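Local coordinates for antiterminator Q protein (Enterobacteria phage SfI, PDB 6JNY) that is a phage antitermination factor that acts in Q-dependent transcription antitermination and probably works on host RNA polymerase so that it reads through terminators, at residues S99-V104 with A124-E129; S37-K42 with K79-L84; E14-W19 with A136-I141; S67-S72 with Y142-S147. All blocks are in the same frame, centred on the assembly; numbering follows the deposited sequence.

Contact 1: residues S99-V104 with A124-E129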
loop_
_atom_site.group_PDB
_atom_site.type_symbol
_atom_site.label_atom_id
_atom_site.label_comp_id
_atom_site.label_asym_id
_atom_site.label_seq_id
_atom_site.Cartn_x
_atom_site.Cartn_y
_atom_site.Cartn_z
ATOM N N SER A 99 -1.146 6.177 -13.931
ATOM C CA SER A 99 -1.525 6.035 -15.333
ATOM C C SER A 99 -2.591 4.966 -15.510
ATOM O O SER A 99 -3.559 5.161 -16.257
ATOM C CB SER A 99 -0.294 5.707 -16.177
ATOM O OG SER A 99 -0.653 5.529 -17.537
ATOM N N TYR A 100 -2.435 3.826 -14.835
ATOM C CA TYR A 100 -3.434 2.768 -14.939
ATOM C C TYR A 100 -4.717 3.146 -14.212
ATOM O O TYR A 100 -5.816 2.851 -14.694
ATOM C CB TYR A 100 -2.895 1.447 -14.394
ATOM C CG TYR A 100 -3.872 0.320 -14.608
ATOM C CD1 TYR A 100 -4.627 -0.174 -13.560
ATOM C CD2 TYR A 100 -4.067 -0.223 -15.875
ATOM C CE1 TYR A 100 -5.538 -1.192 -13.755
ATOM C CE2 TYR A 100 -4.976 -1.241 -16.082
ATOM C CZ TYR A 100 -5.710 -1.723 -15.015
ATOM O OH TYR A 100 -6.621 -2.740 -15.207
ATOM N N TYR A 101 -4.583 3.759 -13.031
ATOM C CA TYR A 101 -5.721 4.268 -12.268
ATOM C C TYR A 101 -6.549 5.220 -13.121
ATOM O O TYR A 101 -7.781 5.134 -13.155
ATOM C CB TYR A 101 -5.126 4.991 -11.053
ATOM C CG TYR A 101 -6.028 5.571 -9.977
ATOM C CD1 TYR A 101 -5.993 5.061 -8.685
ATOM C CD2 TYR A 101 -6.818 6.690 -10.216
ATOM C CE1 TYR A 101 -6.759 5.612 -7.677
ATOM C CE2 TYR A 101 -7.599 7.248 -9.208
ATOM C CZ TYR A 101 -7.565 6.697 -7.948
ATOM O OH TYR A 101 -8.330 7.244 -6.938
ATOM N N HIS A 102 -5.876 6.122 -13.833
ATOM C CA HIS A 102 -6.551 7.039 -14.749
ATOM C C HIS A 102 -7.188 6.304 -15.923
ATOM O O HIS A 102 -8.317 6.615 -16.320
ATOM C CB HIS A 102 -5.542 8.072 -15.242
ATOM C CG HIS A 102 -6.070 8.980 -16.302
ATOM N ND1 HIS A 102 -5.727 8.848 -17.632
ATOM C CD2 HIS A 102 -6.897 10.048 -16.231
ATOM C CE1 HIS A 102 -6.330 9.790 -18.335
ATOM N NE2 HIS A 102 -7.052 10.528 -17.510
ATOM N N ARG A 103 -6.470 5.333 -16.498
ATOM C CA ARG A 103 -6.965 4.600 -17.662
ATOM C C ARG A 103 -8.296 3.903 -17.382
ATOM O O ARG A 103 -9.173 3.857 -18.255
ATOM C CB ARG A 103 -5.907 3.590 -18.118
ATOM C CG ARG A 103 -6.215 2.887 -19.427
ATOM C CD ARG A 103 -5.357 1.635 -19.592
ATOM N NE ARG A 103 -3.931 1.942 -19.713
ATOM C CZ ARG A 103 -3.279 2.005 -20.870
ATOM N NH1 ARG A 103 -3.927 1.797 -22.002
ATOM N NH2 ARG A 103 -1.981 2.280 -20.892
ATOM N N VAL A 104 -8.473 3.350 -16.179
ATOM C CA VAL A 104 -9.665 2.562 -15.874
ATOM C C VAL A 104 -10.679 3.331 -15.030
ATOM O O VAL A 104 -11.664 2.745 -14.569
ATOM C CB VAL A 104 -9.321 1.198 -15.251
ATOM C CG1 VAL A 104 -8.430 0.403 -16.186
ATOM C CG2 VAL A 104 -8.654 1.375 -13.887
ATOM N N ALA A 124 -3.886 14.462 -13.646
ATOM C CA ALA A 124 -3.352 15.168 -12.486
ATOM C C ALA A 124 -4.108 14.793 -11.219
ATOM O O ALA A 124 -3.503 14.623 -10.152
ATOM C CB ALA A 124 -3.414 16.676 -12.719
ATOM N N THR A 125 -5.432 14.662 -11.319
ATOM C CA THR A 125 -6.228 14.256 -10.164
ATOM C C THR A 125 -5.881 12.840 -9.736
ATOM O O THR A 125 -5.744 12.564 -8.542
ATOM C CB THR A 125 -7.714 14.359 -10.504
ATOM O OG1 THR A 125 -8.056 15.731 -10.720
ATOM C CG2 THR A 125 -8.573 13.806 -9.368
ATOM N N CYS A 126 -5.730 11.929 -10.696
ATOM C CA CYS A 126 -5.404 10.550 -10.360
ATOM C C CYS A 126 -4.026 10.447 -9.715
ATOM O O CYS A 126 -3.833 9.665 -8.778
ATOM C CB CYS A 126 -5.498 9.677 -11.606
ATOM S SG CYS A 126 -7.204 9.501 -12.203
ATOM N N ARG A 127 -3.060 11.244 -10.184
ATOM C CA ARG A 127 -1.744 11.243 -9.548
ATOM C C ARG A 127 -1.826 11.702 -8.098
ATOM O O ARG A 127 -1.194 11.107 -7.214
ATOM C CB ARG A 127 -0.788 12.150 -10.317
ATOM C CG ARG A 127 -0.313 11.557 -11.604
ATOM C CD ARG A 127 0.393 12.608 -12.428
ATOM N NE ARG A 127 0.953 12.007 -13.624
ATOM C CZ ARG A 127 1.444 12.691 -14.650
ATOM N NH1 ARG A 127 1.443 14.015 -14.626
ATOM N NH2 ARG A 127 1.932 12.040 -15.694
ATOM N N ARG A 128 -2.591 12.763 -7.836
ATOM C CA ARG A 128 -2.747 13.241 -6.467
ATOM C C ARG A 128 -3.417 12.189 -5.592
ATOM O O ARG A 128 -2.994 11.958 -4.451
ATOM C CB ARG A 128 -3.546 14.546 -6.452
ATOM C CG ARG A 128 -3.731 15.100 -5.051
ATOM C CD ARG A 128 -4.536 16.394 -5.017
ATOM N NE ARG A 128 -5.770 16.331 -5.797
ATOM C CZ ARG A 128 -6.901 15.770 -5.376
ATOM N NH1 ARG A 128 -6.965 15.206 -4.175
ATOM N NH2 ARG A 128 -7.974 15.772 -6.159
ATOM N N GLU A 129 -4.453 11.528 -6.114
ATOM C CA GLU A 129 -5.156 10.517 -5.329
ATOM C C GLU A 129 -4.262 9.325 -5.015
ATOM O O GLU A 129 -4.326 8.784 -3.906
ATOM C CB GLU A 129 -6.442 10.093 -6.033
ATOM C CG GLU A 129 -7.516 11.176 -5.932
ATOM C CD GLU A 129 -8.762 10.874 -6.728
ATOM O OE1 GLU A 129 -8.841 9.794 -7.346
ATOM O OE2 GLU A 129 -9.677 11.730 -6.728
#

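Contact 2: residues S37-K42 with K79-L84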
loop_
_atom_site.group_PDB
_atom_site.type_symbol
_atom_site.label_atom_id
_atom_site.label_comp_id
_atom_site.label_asym_id
_atom_site.label_seq_id
_atom_site.Cartn_x
_atom_site.Cartn_y
_atom_site.Cartn_z
ATOM N N SER A 37 -2.952 -14.210 3.651
ATOM C CA SER A 37 -3.599 -13.044 3.065
ATOM C C SER A 37 -4.112 -13.374 1.669
ATOM O O SER A 37 -3.324 -13.560 0.738
ATOM C CB SER A 37 -2.623 -11.861 3.004
ATOM O OG SER A 37 -3.195 -10.774 2.293
ATOM N N SER A 38 -5.437 -13.450 1.511
ATOM C CA SER A 38 -5.995 -13.705 0.191
ATOM C C SER A 38 -5.727 -12.556 -0.773
ATOM O O SER A 38 -5.524 -12.792 -1.970
ATOM C CB SER A 38 -7.492 -14.004 0.288
ATOM O OG SER A 38 -8.187 -12.952 0.925
ATOM N N VAL A 39 -5.712 -11.313 -0.284
ATOM C CA VAL A 39 -5.443 -10.181 -1.169
ATOM C C VAL A 39 -4.034 -10.276 -1.738
ATOM O O VAL A 39 -3.822 -10.132 -2.948
ATOM C CB VAL A 39 -5.675 -8.841 -0.446
ATOM C CG1 VAL A 39 -5.243 -7.700 -1.336
ATOM C CG2 VAL A 39 -7.140 -8.664 -0.064
ATOM N N ILE A 40 -3.047 -10.521 -0.873
ATOM C CA ILE A 40 -1.670 -10.637 -1.353
ATOM C C ILE A 40 -1.522 -11.833 -2.285
ATOM O O ILE A 40 -0.878 -11.737 -3.336
ATOM C CB ILE A 40 -0.670 -10.673 -0.185
ATOM C CG1 ILE A 40 -0.753 -9.371 0.618
ATOM C CG2 ILE A 40 0.749 -10.876 -0.706
ATOM C CD1 ILE A 40 0.029 -9.401 1.893
ATOM N N ALA A 41 -2.129 -12.969 -1.925
ATOM C CA ALA A 41 -2.061 -14.159 -2.773
ATOM C C ALA A 41 -2.670 -13.900 -4.146
ATOM O O ALA A 41 -2.084 -14.261 -5.174
ATOM C CB ALA A 41 -2.756 -15.328 -2.078
ATOM N N LYS A 42 -3.848 -13.270 -4.186
ATOM C CA LYS A 42 -4.460 -12.928 -5.468
ATOM C C LYS A 42 -3.589 -11.961 -6.256
ATOM O O LYS A 42 -3.465 -12.081 -7.481
ATOM C CB LYS A 42 -5.848 -12.322 -5.254
ATOM C CG LYS A 42 -6.591 -12.018 -6.546
ATOM C CD LYS A 42 -8.064 -11.731 -6.291
ATOM C CE LYS A 42 -8.854 -11.722 -7.591
ATOM N NZ LYS A 42 -8.840 -13.063 -8.248
ATOM N N LYS A 79 -8.856 -1.395 -2.645
ATOM C CA LYS A 79 -8.224 -0.522 -3.630
ATOM C C LYS A 79 -6.878 -0.024 -3.125
ATOM O O LYS A 79 -5.862 -0.121 -3.825
ATOM C CB LYS A 79 -9.152 0.653 -3.940
ATOM C CG LYS A 79 -8.673 1.592 -5.042
ATOM C CD LYS A 79 -9.593 2.806 -5.117
ATOM C CE LYS A 79 -9.172 3.768 -6.210
ATOM N NZ LYS A 79 -9.939 5.055 -6.147
ATOM N N ALA A 80 -6.850 0.497 -1.897
ATOM C CA ALA A 80 -5.604 0.977 -1.316
ATOM C C ALA A 80 -4.614 -0.159 -1.114
ATOM O O ALA A 80 -3.408 0.013 -1.332
ATOM C CB ALA A 80 -5.882 1.694 0.006
ATOM N N PHE A 81 -5.104 -1.327 -0.682
ATOM C CA PHE A 81 -4.237 -2.490 -0.526
ATOM C C PHE A 81 -3.537 -2.815 -1.843
ATOM O O PHE A 81 -2.318 -3.019 -1.872
ATOM C CB PHE A 81 -5.089 -3.669 -0.036
ATOM C CG PHE A 81 -4.342 -4.723 0.759
ATOM C CD1 PHE A 81 -2.958 -4.877 0.689
ATOM C CD2 PHE A 81 -5.059 -5.592 1.586
ATOM C CE1 PHE A 81 -2.316 -5.868 1.434
ATOM C CE2 PHE A 81 -4.423 -6.584 2.330
ATOM C CZ PHE A 81 -3.055 -6.727 2.252
ATOM N N GLY A 82 -4.284 -2.810 -2.945
ATOM C CA GLY A 82 -3.677 -3.099 -4.235
ATOM C C GLY A 82 -2.639 -2.068 -4.637
ATOM O O GLY A 82 -1.580 -2.413 -5.174
ATOM N N ILE A 83 -2.920 -0.790 -4.367
ATOM C CA ILE A 83 -1.964 0.261 -4.700
ATOM C C ILE A 83 -0.695 0.112 -3.875
ATOM O O ILE A 83 0.420 0.282 -4.384
ATOM C CB ILE A 83 -2.622 1.642 -4.538
ATOM C CG1 ILE A 83 -3.579 1.905 -5.702
ATOM C CG2 ILE A 83 -1.579 2.741 -4.423
ATOM C CD1 ILE A 83 -4.531 3.038 -5.459
ATOM N N LEU A 84 -0.842 -0.202 -2.583
ATOM C CA LEU A 84 0.315 -0.467 -1.746
ATOM C C LEU A 84 1.157 -1.607 -2.301
ATOM O O LEU A 84 2.391 -1.519 -2.322
ATOM C CB LEU A 84 -0.151 -0.803 -0.323
ATOM C CG LEU A 84 0.926 -0.942 0.751
ATOM C CD1 LEU A 84 1.446 0.420 1.156
ATOM C CD2 LEU A 84 0.374 -1.682 1.987
#

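Contact 3: residues E14-W19 with A136-I141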
loop_
_atom_site.group_PDB
_atom_site.type_symbol
_atom_site.label_atom_id
_atom_site.label_comp_id
_atom_site.label_asym_id
_atom_site.label_seq_id
_atom_site.Cartn_x
_atom_site.Cartn_y
_atom_site.Cartn_z
ATOM N N GLU A 14 10.584 7.551 6.834
ATOM C CA GLU A 14 11.789 6.868 6.363
ATOM C C GLU A 14 11.877 5.458 6.938
ATOM O O GLU A 14 12.212 4.502 6.226
ATOM C CB GLU A 14 13.036 7.668 6.736
ATOM C CG GLU A 14 13.171 8.998 6.027
ATOM C CD GLU A 14 14.269 9.859 6.628
ATOM O OE1 GLU A 14 15.057 9.338 7.449
ATOM O OE2 GLU A 14 14.342 11.060 6.283
ATOM N N TRP A 15 11.562 5.311 8.223
ATOM C CA TRP A 15 11.601 4.018 8.890
ATOM C C TRP A 15 10.592 3.061 8.277
ATOM O O TRP A 15 10.935 1.933 7.900
ATOM C CB TRP A 15 11.297 4.240 10.373
ATOM C CG TRP A 15 11.271 3.012 11.205
ATOM C CD1 TRP A 15 12.337 2.395 11.789
ATOM C CD2 TRP A 15 10.114 2.235 11.560
ATOM N NE1 TRP A 15 11.920 1.281 12.480
ATOM C CE2 TRP A 15 10.560 1.158 12.353
ATOM C CE3 TRP A 15 8.753 2.337 11.268
ATOM C CZ2 TRP A 15 9.686 0.202 12.879
ATOM C CZ3 TRP A 15 7.881 1.394 11.796
ATOM C CH2 TRP A 15 8.351 0.339 12.596
ATOM N N LEU A 16 9.337 3.498 8.158
ATOM C CA LEU A 16 8.301 2.598 7.663
ATOM C C LEU A 16 8.492 2.290 6.187
ATOM O O LEU A 16 8.333 1.140 5.765
ATOM C CB LEU A 16 6.911 3.178 7.917
ATOM C CG LEU A 16 5.761 2.347 7.336
ATOM C CD1 LEU A 16 5.785 0.925 7.899
ATOM C CD2 LEU A 16 4.442 3.020 7.617
ATOM N N ASN A 17 8.825 3.300 5.382
ATOM C CA ASN A 17 9.073 3.059 3.965
ATOM C C ASN A 17 10.192 2.048 3.781
ATOM O O ASN A 17 10.113 1.181 2.899
ATOM C CB ASN A 17 9.423 4.370 3.269
ATOM C CG ASN A 17 9.729 4.173 1.810
ATOM O OD1 ASN A 17 8.825 3.978 0.998
ATOM N ND2 ASN A 17 11.012 4.193 1.478
ATOM N N GLY A 18 11.236 2.132 4.602
ATOM C CA GLY A 18 12.318 1.169 4.502
ATOM C C GLY A 18 11.837 -0.246 4.758
ATOM O O GLY A 18 12.151 -1.172 4.003
ATOM N N TRP A 19 11.057 -0.436 5.827
ATOM C CA TRP A 19 10.525 -1.764 6.130
ATOM C C TRP A 19 9.607 -2.252 5.022
ATOM O O TRP A 19 9.642 -3.435 4.656
ATOM C CB TRP A 19 9.778 -1.741 7.467
ATOM C CG TRP A 19 10.659 -1.969 8.641
ATOM C CD1 TRP A 19 10.880 -1.107 9.686
ATOM C CD2 TRP A 19 11.447 -3.137 8.912
ATOM N NE1 TRP A 19 11.762 -1.669 10.581
ATOM C CE2 TRP A 19 12.121 -2.912 10.128
ATOM C CE3 TRP A 19 11.654 -4.347 8.243
ATOM C CZ2 TRP A 19 12.980 -3.857 10.693
ATOM C CZ3 TRP A 19 12.504 -5.282 8.810
ATOM C CH2 TRP A 19 13.151 -5.031 10.021
ATOM N N ALA A 136 -1.931 7.811 3.150
ATOM C CA ALA A 136 -2.909 7.427 4.160
ATOM C C ALA A 136 -2.663 6.000 4.626
ATOM O O ALA A 136 -2.829 5.686 5.813
ATOM C CB ALA A 136 -4.312 7.566 3.575
ATOM N N SER A 137 -2.263 5.123 3.708
ATOM C CA SER A 137 -1.964 3.744 4.083
ATOM C C SER A 137 -0.774 3.670 5.028
ATOM O O SER A 137 -0.817 2.942 6.025
ATOM C CB SER A 137 -1.696 2.906 2.835
ATOM O OG SER A 137 -2.810 2.917 1.946
ATOM N N LEU A 138 0.301 4.412 4.746
ATOM C CA LEU A 138 1.450 4.394 5.644
ATOM C C LEU A 138 1.089 4.950 7.008
ATOM O O LEU A 138 1.561 4.452 8.031
ATOM C CB LEU A 138 2.617 5.175 5.043
ATOM C CG LEU A 138 3.583 4.323 4.209
ATOM C CD1 LEU A 138 2.943 3.771 2.944
ATOM C CD2 LEU A 138 4.826 5.124 3.912
ATOM N N PHE A 139 0.247 5.975 7.038
ATOM C CA PHE A 139 -0.198 6.517 8.317
ATOM C C PHE A 139 -0.921 5.463 9.146
ATOM O O PHE A 139 -0.721 5.380 10.370
ATOM C CB PHE A 139 -1.087 7.734 8.062
ATOM C CG PHE A 139 -1.510 8.432 9.320
ATOM C CD1 PHE A 139 -0.683 9.363 9.915
ATOM C CD2 PHE A 139 -2.719 8.127 9.916
ATOM C CE1 PHE A 139 -1.067 10.001 11.090
ATOM C CE2 PHE A 139 -3.105 8.753 11.091
ATOM C CZ PHE A 139 -2.277 9.687 11.667
ATOM N N MET A 140 -1.778 4.666 8.504
ATOM C CA MET A 140 -2.517 3.616 9.205
ATOM C C MET A 140 -1.587 2.494 9.646
ATOM O O MET A 140 -1.766 1.908 10.726
ATOM C CB MET A 140 -3.598 3.036 8.301
ATOM C CG MET A 140 -4.728 3.977 7.928
ATOM S SD MET A 140 -5.530 3.401 6.409
ATOM C CE MET A 140 -6.245 1.861 6.978
ATOM N N ILE A 141 -0.613 2.151 8.804
ATOM C CA ILE A 141 0.249 1.016 9.094
ATOM C C ILE A 141 1.234 1.327 10.219
ATOM O O ILE A 141 1.514 0.466 11.061
ATOM C CB ILE A 141 0.952 0.546 7.807
ATOM C CG1 ILE A 141 -0.056 -0.095 6.863
ATOM C CG2 ILE A 141 2.038 -0.454 8.137
ATOM C CD1 ILE A 141 0.473 -0.200 5.432
#

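Contact 4: residues S67-S72 with Y142-S147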
loop_
_atom_site.group_PDB
_atom_site.type_symbol
_atom_site.label_atom_id
_atom_site.label_comp_id
_atom_site.label_asym_id
_atom_site.label_seq_id
_atom_site.Cartn_x
_atom_site.Cartn_y
_atom_site.Cartn_z
ATOM N N SER A 67 3.598 -8.801 7.108
ATOM C CA SER A 67 2.445 -9.186 6.301
ATOM C C SER A 67 1.183 -9.253 7.148
ATOM O O SER A 67 0.103 -8.842 6.700
ATOM C CB SER A 67 2.691 -10.555 5.661
ATOM O OG SER A 67 3.789 -10.543 4.766
ATOM N N GLN A 68 1.295 -9.812 8.355
ATOM C CA GLN A 68 0.155 -9.874 9.262
ATOM C C GLN A 68 -0.297 -8.475 9.648
ATOM O O GLN A 68 -1.501 -8.199 9.715
ATOM C CB GLN A 68 0.530 -10.672 10.511
ATOM C CG GLN A 68 0.784 -12.148 10.269
ATOM C CD GLN A 68 0.857 -12.938 11.564
ATOM O OE1 GLN A 68 0.707 -14.159 11.566
ATOM N NE2 GLN A 68 1.081 -12.239 12.676
ATOM N N VAL A 69 0.654 -7.569 9.888
ATOM C CA VAL A 69 0.300 -6.183 10.185
ATOM C C VAL A 69 -0.423 -5.556 9.004
ATOM O O VAL A 69 -1.496 -4.957 9.151
ATOM C CB VAL A 69 1.555 -5.389 10.586
ATOM C CG1 VAL A 69 1.289 -3.904 10.558
ATOM C CG2 VAL A 69 2.032 -5.834 11.950
ATOM N N VAL A 70 0.162 -5.664 7.810
ATOM C CA VAL A 70 -0.414 -4.988 6.655
ATOM C C VAL A 70 -1.795 -5.539 6.335
ATOM O O VAL A 70 -2.733 -4.780 6.065
ATOM C CB VAL A 70 0.539 -5.076 5.452
ATOM C CG1 VAL A 70 -0.149 -4.592 4.193
ATOM C CG2 VAL A 70 1.782 -4.267 5.733
ATOM N N ASP A 71 -1.952 -6.861 6.360
ATOM C CA ASP A 71 -3.256 -7.424 6.037
ATOM C C ASP A 71 -4.303 -6.992 7.050
ATOM O O ASP A 71 -5.443 -6.682 6.680
ATOM C CB ASP A 71 -3.189 -8.950 5.975
ATOM C CG ASP A 71 -4.463 -9.560 5.415
ATOM O OD1 ASP A 71 -4.634 -9.565 4.180
ATOM O OD2 ASP A 71 -5.306 -10.022 6.212
ATOM N N SER A 72 -3.930 -6.959 8.330
ATOM C CA SER A 72 -4.878 -6.625 9.386
ATOM C C SER A 72 -5.283 -5.157 9.360
ATOM O O SER A 72 -6.297 -4.788 9.968
ATOM C CB SER A 72 -4.265 -6.963 10.741
ATOM O OG SER A 72 -3.318 -5.993 11.128
ATOM N N TYR A 142 1.773 2.544 10.267
ATOM C CA TYR A 142 2.891 2.876 11.148
ATOM C C TYR A 142 2.691 2.475 12.616
ATOM O O TYR A 142 3.534 1.751 13.162
ATOM C CB TYR A 142 3.278 4.367 11.053
ATOM C CG TYR A 142 4.281 4.744 12.118
ATOM C CD1 TYR A 142 5.627 4.458 11.951
ATOM C CD2 TYR A 142 3.875 5.302 13.327
ATOM C CE1 TYR A 142 6.558 4.748 12.926
ATOM C CE2 TYR A 142 4.799 5.589 14.315
ATOM C CZ TYR A 142 6.140 5.317 14.105
ATOM O OH TYR A 142 7.068 5.609 15.087
ATOM N N PRO A 143 1.637 2.927 13.307
ATOM C CA PRO A 143 1.539 2.572 14.735
ATOM C C PRO A 143 1.383 1.089 14.957
ATOM O O PRO A 143 1.852 0.566 15.977
ATOM C CB PRO A 143 0.301 3.334 15.210
ATOM C CG PRO A 143 -0.536 3.488 13.985
ATOM C CD PRO A 143 0.446 3.672 12.851
ATOM N N VAL A 144 0.744 0.390 14.025
ATOM C CA VAL A 144 0.542 -1.043 14.178
ATOM C C VAL A 144 1.846 -1.795 13.984
ATOM O O VAL A 144 2.114 -2.781 14.680
ATOM C CB VAL A 144 -0.559 -1.540 13.227
ATOM C CG1 VAL A 144 -0.868 -3.005 13.485
ATOM C CG2 VAL A 144 -1.810 -0.693 13.399
ATOM N N LEU A 145 2.664 -1.380 13.014
ATOM C CA LEU A 145 3.937 -2.061 12.815
ATOM C C LEU A 145 4.911 -1.730 13.930
ATOM O O LEU A 145 5.648 -2.606 14.395
ATOM C CB LEU A 145 4.541 -1.686 11.460
ATOM C CG LEU A 145 5.804 -2.511 11.142
ATOM C CD1 LEU A 145 5.485 -3.998 11.097
ATOM C CD2 LEU A 145 6.504 -2.076 9.849
ATOM N N ASP A 146 4.946 -0.466 14.358
ATOM C CA ASP A 146 5.799 -0.102 15.482
ATOM C C ASP A 146 5.434 -0.917 16.714
ATOM O O ASP A 146 6.314 -1.440 17.402
ATOM C CB ASP A 146 5.678 1.392 15.789
ATOM C CG ASP A 146 6.592 1.836 16.914
ATOM O OD1 ASP A 146 7.792 1.498 16.893
ATOM O OD2 ASP A 146 6.105 2.534 17.819
ATOM N N SER A 147 4.135 -1.062 16.985
ATOM C CA SER A 147 3.734 -1.837 18.151
ATOM C C SER A 147 3.966 -3.322 17.931
ATOM O O SER A 147 4.210 -4.056 18.898
ATOM C CB SER A 147 2.273 -1.554 18.494
ATOM O OG SER A 147 1.413 -2.281 17.651
#

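Contact 1: residues S99-V104 with A124-E129
Tyr101 reaches from helix 94-103 to the start of helix 123-155 and meets two residues one turn apart, Cys126 and Glu129. The tight end lies around the thiol. Tyr101 CD2 sits 3.5 Å from Cys126 SG, and the sulfur comes in at the edge of the phenol ring, 78° off the ring normal, a Cys sulfur-aromatic contact. The same sulfur is pressed against the backbone of helix 94-103, with His102 CA 3.6 Å from Cys126 SG. The ring of Tyr101 stands anti to its own amide nitrogen, which carries the hydroxyl on past Cys126 to the carboxylate of Glu129. There Tyr101 OH donates to Glu129 OE1 over 2.6 Å. The donor meets the anti side of that oxygen, 28° out of the carboxylate plane. Both ends of this bond have second partners: Lys79 NZ bonds Tyr101 OH, and Arg108 forms a salt bridge with Glu129 OE1. The arginine at the carboxylate, with the lysine close by, would tend to favour its ionised form.

The other side is loose. The imidazole of His102 turns only an edge to the thiol, with CD2 4.1 Å from Cys126 SG, and it remains partly exposed. Arg127 starts off away from helix 94-103 but brings its side chain back against His95 and Ala98 on that helix. The two short helical segments approach to 8.7 Å between axes at 124°. Such steeply crossed helices, in a family of the HTH clan, are consistent with a helix-turn-helix pair, here with the hairpin of strands 108-112 and 115-119 in the connection.

Contact 2: residues S37-K42 with K79-L84
Phe81 projects from helix 78-90 into the first turn of helix 38-45, where Val39, Ile40 and the capping residue Ser37 gather round its ring. The apolar contacts dominate. Val39 lays CG1 over one face of the ring, 3.8 Å from the ring centroid and 19° off the normal, which makes a well-formed CH-pi interaction. The methyl is displaced toward the rim, so its nearest ring atom is Phe81 CD2, 3.6 Å from Val39 CG1. Ile40 takes the far end of the ring: its CG1 lies 3.9 Å from Phe81 CZ, and the two side chains cross at about a right angle. A chi1 of -153° in Phe81, some way from fully trans, places the ring with one face against Val39 and its CZ end against Ile40. On helix 60-74, Val70 and Met74 also pack against the phenyl group.

The polar interactions belong to Ser37. Its OG accepts from Ile40 N at 3.2 Å in a nearly straight bond, 167° at the hydrogen, and so ties up an amide of the first turn, which has no carbonyl of a preceding helical turn to bond to. The same OG is hydrogen-bonded to Asp71 OD1 of helix 60-74, which anchors the start of the short helix to a second element of the fold. Across the contact, Ser37 OG merely approaches Phe81 CZ, at 4.0 Å. The whole is an N-capped helix start, with serine at the N-cap, seated on a buried aromatic ring of a neighbouring helix in a helical core.

Contact 3: residues E14-W19 with A136-I141
Leu16 of helix 10-28 carries this contact alone from its side, splitting its two methyls between Leu138 and Ile141 of helix 123-155. The CD2 branch packs hard against the backbone: it lies 3.2 Å from Leu138 O, a close methyl-to-carbonyl approach, and 3.7 Å from Leu138 CG. The CD1 branch goes the other way along the long helix and touches Ile141 CG2 at 4.0 Å, the two side chains meeting at about a right angle. Leu138, its chi1 of -92° well off a staggered value, meets the incoming methyl with CB and CG and not with its own methyls.

Further out, other apolar groups hold these three in place. Leu8 presses on both Leu16 and Leu138, and Tyr142 and Leu145 touch Leu16 as well. Asn17, next along the helix, ties its OD1 to Tyr88 OH, and Tyr88 in turn touches Leu138. On another side of helix 10-28 the edge of Trp19 meets the face of Trp15, with Trp19 CD1 3.5 Å above that ring plane, and Trp19 also meets Phe149.

Leu84 of helix 78-90 backs Leu138 and Ile141, while Trp19 reaches Asp62 and Ile66 on helix 60-74. The N-terminal helix thus lies against the middle of helix 123-155, with helices 60-74 and 78-90 as its neighbours in the bundle.

Contact 4: residues S67-S72 with Y142-S147
A chi1 of 166° sets Val69 CG1 trans to its amide nitrogen and CG2 trans to its carbonyl carbon, so that the two methyls lie side by side along the peptide joining Val144 and Leu145, CG1 nearer the nitrogen and CG2 nearer the oxygen. This is helix-on-helix packing in a helical bundle, helix 60-74 against the long helix 123-155. Val144 brings its own CG1 to 3.7 Å from Val69 CG1, the two side chains sliding past each other in opposite directions. The same Val69 CG1 also rests 3.8 Å from Leu145 N, against the backbone of the long helix. Val69 CG2 meets Leu145 CD1 at 4.0 Å, the two side chains crossing at about a right angle, and Leu145 continues on to Leu65 and Ile66 of helix 60-74 and Leu16 of helix 10-28.

Just before this site the long helix is kinked at Pro143, whose nitrogen has no hydrogen to give to the preceding turn. Val144 is partly exposed, while Val69 and Leu145 are buried. Each helix also folds a serine back on itself: Ser72 OG donates to Val69 O at 2.9 Å, tilted 31° from the carbonyl plane, and Ser147 OG donates to Val144 O at 3.1 Å.

In the fold
From the N terminus, helix 10-28 opens contact 3, which closes only at helix 123-155. Contact 2 opens at 37-42 and closes at 79-84, wholly within that span. Contact 4 opens at 67-72, before contact 2 has closed, so those two cross; it ends at 142-147, beyond the close of contact 3, and crosses that too. Contact 1, from 99-104 to 124-129, lies inside both long loops and follows contact 2 in series. Contacts 1, 3 and 4 all end on helix 123-155, successively along it, making it the shared spine. Contact 2 adds helix 38-45 through helix 78-90, and it touches all three others.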